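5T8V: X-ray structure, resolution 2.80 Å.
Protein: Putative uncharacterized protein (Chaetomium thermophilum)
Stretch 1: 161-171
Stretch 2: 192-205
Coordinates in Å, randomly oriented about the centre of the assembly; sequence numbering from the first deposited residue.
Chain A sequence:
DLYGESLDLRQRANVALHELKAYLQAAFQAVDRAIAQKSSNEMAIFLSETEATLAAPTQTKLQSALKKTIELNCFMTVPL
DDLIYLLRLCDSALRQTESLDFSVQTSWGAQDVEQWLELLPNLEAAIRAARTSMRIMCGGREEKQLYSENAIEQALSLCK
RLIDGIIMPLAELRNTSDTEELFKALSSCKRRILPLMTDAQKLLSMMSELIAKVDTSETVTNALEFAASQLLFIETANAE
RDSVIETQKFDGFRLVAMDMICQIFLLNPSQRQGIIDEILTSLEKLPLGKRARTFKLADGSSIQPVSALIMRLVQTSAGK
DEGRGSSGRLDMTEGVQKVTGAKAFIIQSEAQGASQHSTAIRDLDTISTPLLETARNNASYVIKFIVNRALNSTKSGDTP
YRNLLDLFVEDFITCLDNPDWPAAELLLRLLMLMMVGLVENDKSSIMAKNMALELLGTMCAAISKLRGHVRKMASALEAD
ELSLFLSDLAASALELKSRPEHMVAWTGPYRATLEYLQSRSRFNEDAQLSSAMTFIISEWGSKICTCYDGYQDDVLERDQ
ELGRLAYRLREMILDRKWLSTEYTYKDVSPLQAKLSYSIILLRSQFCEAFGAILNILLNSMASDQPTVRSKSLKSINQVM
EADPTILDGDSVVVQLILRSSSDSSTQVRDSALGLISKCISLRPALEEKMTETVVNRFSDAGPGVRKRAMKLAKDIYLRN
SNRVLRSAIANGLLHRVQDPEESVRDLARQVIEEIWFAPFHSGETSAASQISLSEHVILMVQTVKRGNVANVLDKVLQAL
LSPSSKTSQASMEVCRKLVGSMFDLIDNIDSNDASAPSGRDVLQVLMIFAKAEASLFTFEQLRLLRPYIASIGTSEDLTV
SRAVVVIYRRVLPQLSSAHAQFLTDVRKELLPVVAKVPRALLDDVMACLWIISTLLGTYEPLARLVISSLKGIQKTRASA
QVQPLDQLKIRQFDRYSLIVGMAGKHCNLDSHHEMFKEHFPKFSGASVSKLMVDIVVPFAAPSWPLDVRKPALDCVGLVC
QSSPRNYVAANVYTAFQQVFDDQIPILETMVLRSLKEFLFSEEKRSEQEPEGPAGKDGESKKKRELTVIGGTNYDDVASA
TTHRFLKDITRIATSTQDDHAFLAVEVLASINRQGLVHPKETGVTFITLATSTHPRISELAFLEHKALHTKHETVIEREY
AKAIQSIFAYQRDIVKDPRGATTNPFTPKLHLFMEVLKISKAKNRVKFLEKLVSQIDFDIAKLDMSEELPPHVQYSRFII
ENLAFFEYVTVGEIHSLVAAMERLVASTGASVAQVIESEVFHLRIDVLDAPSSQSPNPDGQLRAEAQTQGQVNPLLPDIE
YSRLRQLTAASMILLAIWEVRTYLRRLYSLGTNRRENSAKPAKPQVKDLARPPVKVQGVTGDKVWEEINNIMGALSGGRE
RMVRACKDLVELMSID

Stretch 1 (161-171) RLIDGIIMPLA
Stretch 2 192-205: RILPLMTDAQKLLS

Two helices, 161-171 and 192-205, pack mainly through apolar side chains, with no hydrogen bond between them; their N-to-C directions differ by 130°, and their axes approach to 11.1 Å. The register is set by two pairs: Ile-167 CA lies 7.5 Å from Met-197 CA, and Leu-162 CA lies 7.2 Å from Ala-200 CA. The contact buries 435 Å².

Along the second helix, Ile-193 (m, t) points toward its partner and sets CG2 4.0 Å from Leu-170 CD1. Pro-195 lacks an amide hydrogen, so the helix kinks there, yet i to i+4 bonding resumes from Met-197 N to Ile-193 O at 3.1 Å. Leu-196 (t, p) brings CD2 to 3.9 Å from Ile-166 CD1. Met-197 starts sideways, but chi1 and chi2, both m, and chi3 of -136° carry its end inward: CE lies 3.5 Å from Leu-170 CD1, and SD 4.4 Å from Ile-167 CG1. Ala-200 points its CB toward the partner where the backbones lie near each other; CB meets Leu-162 CD1 at 4.0 Å and Ile-167 CD1 at 4.1 Å. Leu-204 (m, t) closes the row, CD2 4.3 Å from Ile-163 CD1.

Leu-162, Ile-163, Ile-166, Ile-167 and Leu-170 all adopt m, t. A pi-type turn at 163-167 widens their helix, with Ile-167 N bonded to Leu-162 O at 3.0 Å, and a kink follows at Pro-169.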

# COMPACT_ATOMS: atom_id res chain seq x y z
N ARG A 161 -21.62 -6.62 -53.08
CA ARG A 161 -20.52 -6.88 -54.00
C ARG A 161 -19.54 -5.72 -54.04
O ARG A 161 -18.35 -5.92 -54.31
CB ARG A 161 -21.06 -7.18 -55.40
CG ARG A 161 -22.16 -8.23 -55.41
CD ARG A 161 -22.18 -9.04 -56.70
NE ARG A 161 -22.35 -8.22 -57.90
CZ ARG A 161 -23.51 -7.73 -58.32
NH1 ARG A 161 -24.63 -7.95 -57.65
NH2 ARG A 161 -23.55 -6.99 -59.43
N LEU A 162 -20.01 -4.50 -53.78
CA LEU A 162 -19.11 -3.35 -53.71
C LEU A 162 -18.21 -3.43 -52.49
O LEU A 162 -17.01 -3.15 -52.58
CB LEU A 162 -19.92 -2.05 -53.69
CG LEU A 162 -20.46 -1.54 -55.02
CD1 LEU A 162 -21.44 -0.41 -54.79
CD2 LEU A 162 -19.33 -1.09 -55.94
N ILE A 163 -18.77 -3.82 -51.34
CA ILE A 163 -17.97 -3.93 -50.13
C ILE A 163 -16.97 -5.08 -50.25
O ILE A 163 -15.78 -4.92 -49.95
CB ILE A 163 -18.88 -4.09 -48.91
CG1 ILE A 163 -19.71 -2.82 -48.71
CG2 ILE A 163 -18.07 -4.39 -47.65
CD1 ILE A 163 -20.86 -2.97 -47.75
N ASP A 164 -17.44 -6.25 -50.70
CA ASP A 164 -16.56 -7.41 -50.78
C ASP A 164 -15.51 -7.25 -51.87
O ASP A 164 -14.36 -7.67 -51.69
CB ASP A 164 -17.38 -8.68 -51.02
CG ASP A 164 -18.13 -9.14 -49.79
OD1 ASP A 164 -17.67 -8.86 -48.66
OD2 ASP A 164 -19.18 -9.80 -49.95
N GLY A 165 -15.88 -6.66 -53.00
CA GLY A 165 -15.06 -6.74 -54.19
C GLY A 165 -14.21 -5.53 -54.53
O GLY A 165 -13.32 -5.62 -55.37
N ILE A 166 -14.47 -4.39 -53.89
CA ILE A 166 -13.76 -3.16 -54.25
C ILE A 166 -13.31 -2.40 -53.00
O ILE A 166 -12.11 -2.18 -52.80
CB ILE A 166 -14.64 -2.28 -55.15
CG1 ILE A 166 -14.95 -3.03 -56.45
CG2 ILE A 166 -13.94 -0.95 -55.44
CD1 ILE A 166 -15.75 -2.24 -57.48
N ILE A 167 -14.27 -2.00 -52.16
CA ILE A 167 -13.96 -1.10 -51.05
C ILE A 167 -12.94 -1.74 -50.12
O ILE A 167 -11.87 -1.17 -49.85
CB ILE A 167 -15.25 -0.71 -50.31
CG1 ILE A 167 -16.24 -0.05 -51.27
CG2 ILE A 167 -14.94 0.23 -49.16
CD1 ILE A 167 -17.65 0.04 -50.73
N MET A 168 -13.25 -2.93 -49.61
CA MET A 168 -12.35 -3.59 -48.67
C MET A 168 -11.01 -3.94 -49.30
O MET A 168 -9.97 -3.54 -48.74
CB MET A 168 -13.04 -4.83 -48.09
CG MET A 168 -14.36 -4.54 -47.37
SD MET A 168 -14.17 -3.59 -45.85
CE MET A 168 -13.31 -4.75 -44.80
N PRO A 169 -10.94 -4.65 -50.43
CA PRO A 169 -9.62 -4.96 -51.00
C PRO A 169 -8.81 -3.73 -51.37
O PRO A 169 -7.58 -3.78 -51.32
CB PRO A 169 -9.96 -5.81 -52.23
CG PRO A 169 -11.39 -5.53 -52.53
CD PRO A 169 -12.04 -5.24 -51.22
N LEU A 170 -9.46 -2.63 -51.75
CA LEU A 170 -8.72 -1.41 -52.04
C LEU A 170 -8.16 -0.79 -50.77
O LEU A 170 -7.01 -0.34 -50.74
CB LEU A 170 -9.61 -0.40 -52.77
CG LEU A 170 -9.72 -0.58 -54.29
CD1 LEU A 170 -10.80 0.32 -54.85
CD2 LEU A 170 -8.39 -0.28 -54.97
N ALA A 171 -8.96 -0.76 -49.70
CA ALA A 171 -8.47 -0.23 -48.43
C ALA A 171 -7.31 -1.07 -47.91
O ALA A 171 -6.34 -0.52 -47.38
CB ALA A 171 -9.60 -0.19 -47.41
N ARG A 192 -10.08 7.92 -61.60
CA ARG A 192 -11.20 7.11 -62.05
C ARG A 192 -11.78 6.29 -60.90
O ARG A 192 -12.98 5.97 -60.93
CB ARG A 192 -10.78 6.20 -63.19
CG ARG A 192 -10.22 6.94 -64.40
CD ARG A 192 -10.07 6.04 -65.60
NE ARG A 192 -11.36 5.53 -66.06
CZ ARG A 192 -11.53 4.71 -67.10
NH1 ARG A 192 -10.48 4.29 -67.80
NH2 ARG A 192 -12.74 4.31 -67.44
N ILE A 193 -10.97 5.95 -59.90
CA ILE A 193 -11.50 5.18 -58.78
C ILE A 193 -12.39 6.04 -57.89
O ILE A 193 -13.43 5.58 -57.40
CB ILE A 193 -10.35 4.54 -57.98
CG1 ILE A 193 -9.57 3.57 -58.87
CG2 ILE A 193 -10.90 3.81 -56.75
CD1 ILE A 193 -8.32 3.03 -58.23
N LEU A 194 -12.00 7.29 -57.65
CA LEU A 194 -12.71 8.11 -56.67
C LEU A 194 -14.20 8.25 -56.97
O LEU A 194 -15.01 7.99 -56.06
CB LEU A 194 -12.05 9.49 -56.58
CG LEU A 194 -11.16 9.71 -55.36
CD1 LEU A 194 -10.05 8.67 -55.30
CD2 LEU A 194 -10.58 11.12 -55.37
N PRO A 195 -14.62 8.65 -58.17
CA PRO A 195 -16.07 8.74 -58.43
C PRO A 195 -16.82 7.46 -58.11
O PRO A 195 -17.96 7.52 -57.62
CB PRO A 195 -16.13 9.09 -59.92
CG PRO A 195 -14.84 9.77 -60.19
CD PRO A 195 -13.83 9.09 -59.32
N LEU A 196 -16.21 6.31 -58.38
CA LEU A 196 -16.84 5.04 -58.02
C LEU A 196 -17.06 4.94 -56.52
O LEU A 196 -18.15 4.56 -56.06
CB LEU A 196 -15.97 3.88 -58.52
CG LEU A 196 -16.47 2.47 -58.24
CD1 LEU A 196 -17.74 2.18 -59.01
CD2 LEU A 196 -15.39 1.47 -58.59
N MET A 197 -16.04 5.29 -55.74
CA MET A 197 -16.18 5.28 -54.28
C MET A 197 -17.30 6.21 -53.84
O MET A 197 -18.14 5.84 -53.00
CB MET A 197 -14.86 5.69 -53.63
CG MET A 197 -13.69 4.78 -53.96
SD MET A 197 -14.00 3.06 -53.50
CE MET A 197 -12.43 2.65 -52.74
N THR A 198 -17.34 7.43 -54.38
CA THR A 198 -18.41 8.35 -54.04
C THR A 198 -19.77 7.74 -54.35
O THR A 198 -20.70 7.83 -53.53
CB THR A 198 -18.23 9.67 -54.78
OG1 THR A 198 -16.99 10.28 -54.40
CG2 THR A 198 -19.38 10.64 -54.48
N ASP A 199 -19.91 7.12 -55.52
CA ASP A 199 -21.17 6.46 -55.86
C ASP A 199 -21.54 5.42 -54.81
O ASP A 199 -22.70 5.36 -54.37
CB ASP A 199 -21.05 5.81 -57.24
CG ASP A 199 -20.79 6.81 -58.34
OD1 ASP A 199 -20.57 8.01 -58.03
OD2 ASP A 199 -20.80 6.41 -59.52
N ALA A 200 -20.57 4.61 -54.39
CA ALA A 200 -20.85 3.59 -53.38
C ALA A 200 -21.32 4.23 -52.07
O ALA A 200 -22.33 3.81 -51.50
CB ALA A 200 -19.60 2.73 -53.15
N GLN A 201 -20.59 5.23 -51.58
CA GLN A 201 -21.01 5.93 -50.37
C GLN A 201 -22.45 6.41 -50.50
O GLN A 201 -23.30 6.14 -49.64
CB GLN A 201 -20.08 7.11 -50.09
CG GLN A 201 -18.68 6.74 -49.65
CD GLN A 201 -17.89 7.95 -49.18
OE1 GLN A 201 -18.44 9.05 -49.06
NE2 GLN A 201 -16.60 7.77 -48.91
N LYS A 202 -22.74 7.14 -51.58
CA LYS A 202 -24.07 7.71 -51.77
C LYS A 202 -25.14 6.63 -51.78
O LYS A 202 -26.25 6.84 -51.28
CB LYS A 202 -24.10 8.52 -53.06
CG LYS A 202 -23.14 9.70 -53.08
CD LYS A 202 -23.63 10.85 -52.21
CE LYS A 202 -22.71 12.06 -52.31
NZ LYS A 202 -22.58 12.57 -53.72
N LEU A 203 -24.83 5.46 -52.35
CA LEU A 203 -25.81 4.38 -52.36
C LEU A 203 -26.04 3.83 -50.96
O LEU A 203 -27.19 3.68 -50.52
CB LEU A 203 -25.35 3.26 -53.30
CG LEU A 203 -26.29 2.05 -53.35
CD1 LEU A 203 -27.69 2.45 -53.79
CD2 LEU A 203 -25.73 0.98 -54.28
N LEU A 204 -24.97 3.53 -50.23
CA LEU A 204 -25.12 3.01 -48.87
C LEU A 204 -25.92 3.97 -48.00
O LEU A 204 -26.90 3.57 -47.35
CB LEU A 204 -23.74 2.75 -48.27
CG LEU A 204 -22.92 1.64 -48.94
CD1 LEU A 204 -21.46 1.73 -48.53
CD2 LEU A 204 -23.47 0.28 -48.58
N SER A 205 -25.53 5.24 -47.98
CA SER A 205 -26.29 6.23 -47.22
C SER A 205 -27.73 6.29 -47.69
O SER A 205 -28.65 6.47 -46.89
CB SER A 205 -25.62 7.60 -47.33
OG SER A 205 -25.85 8.18 -48.60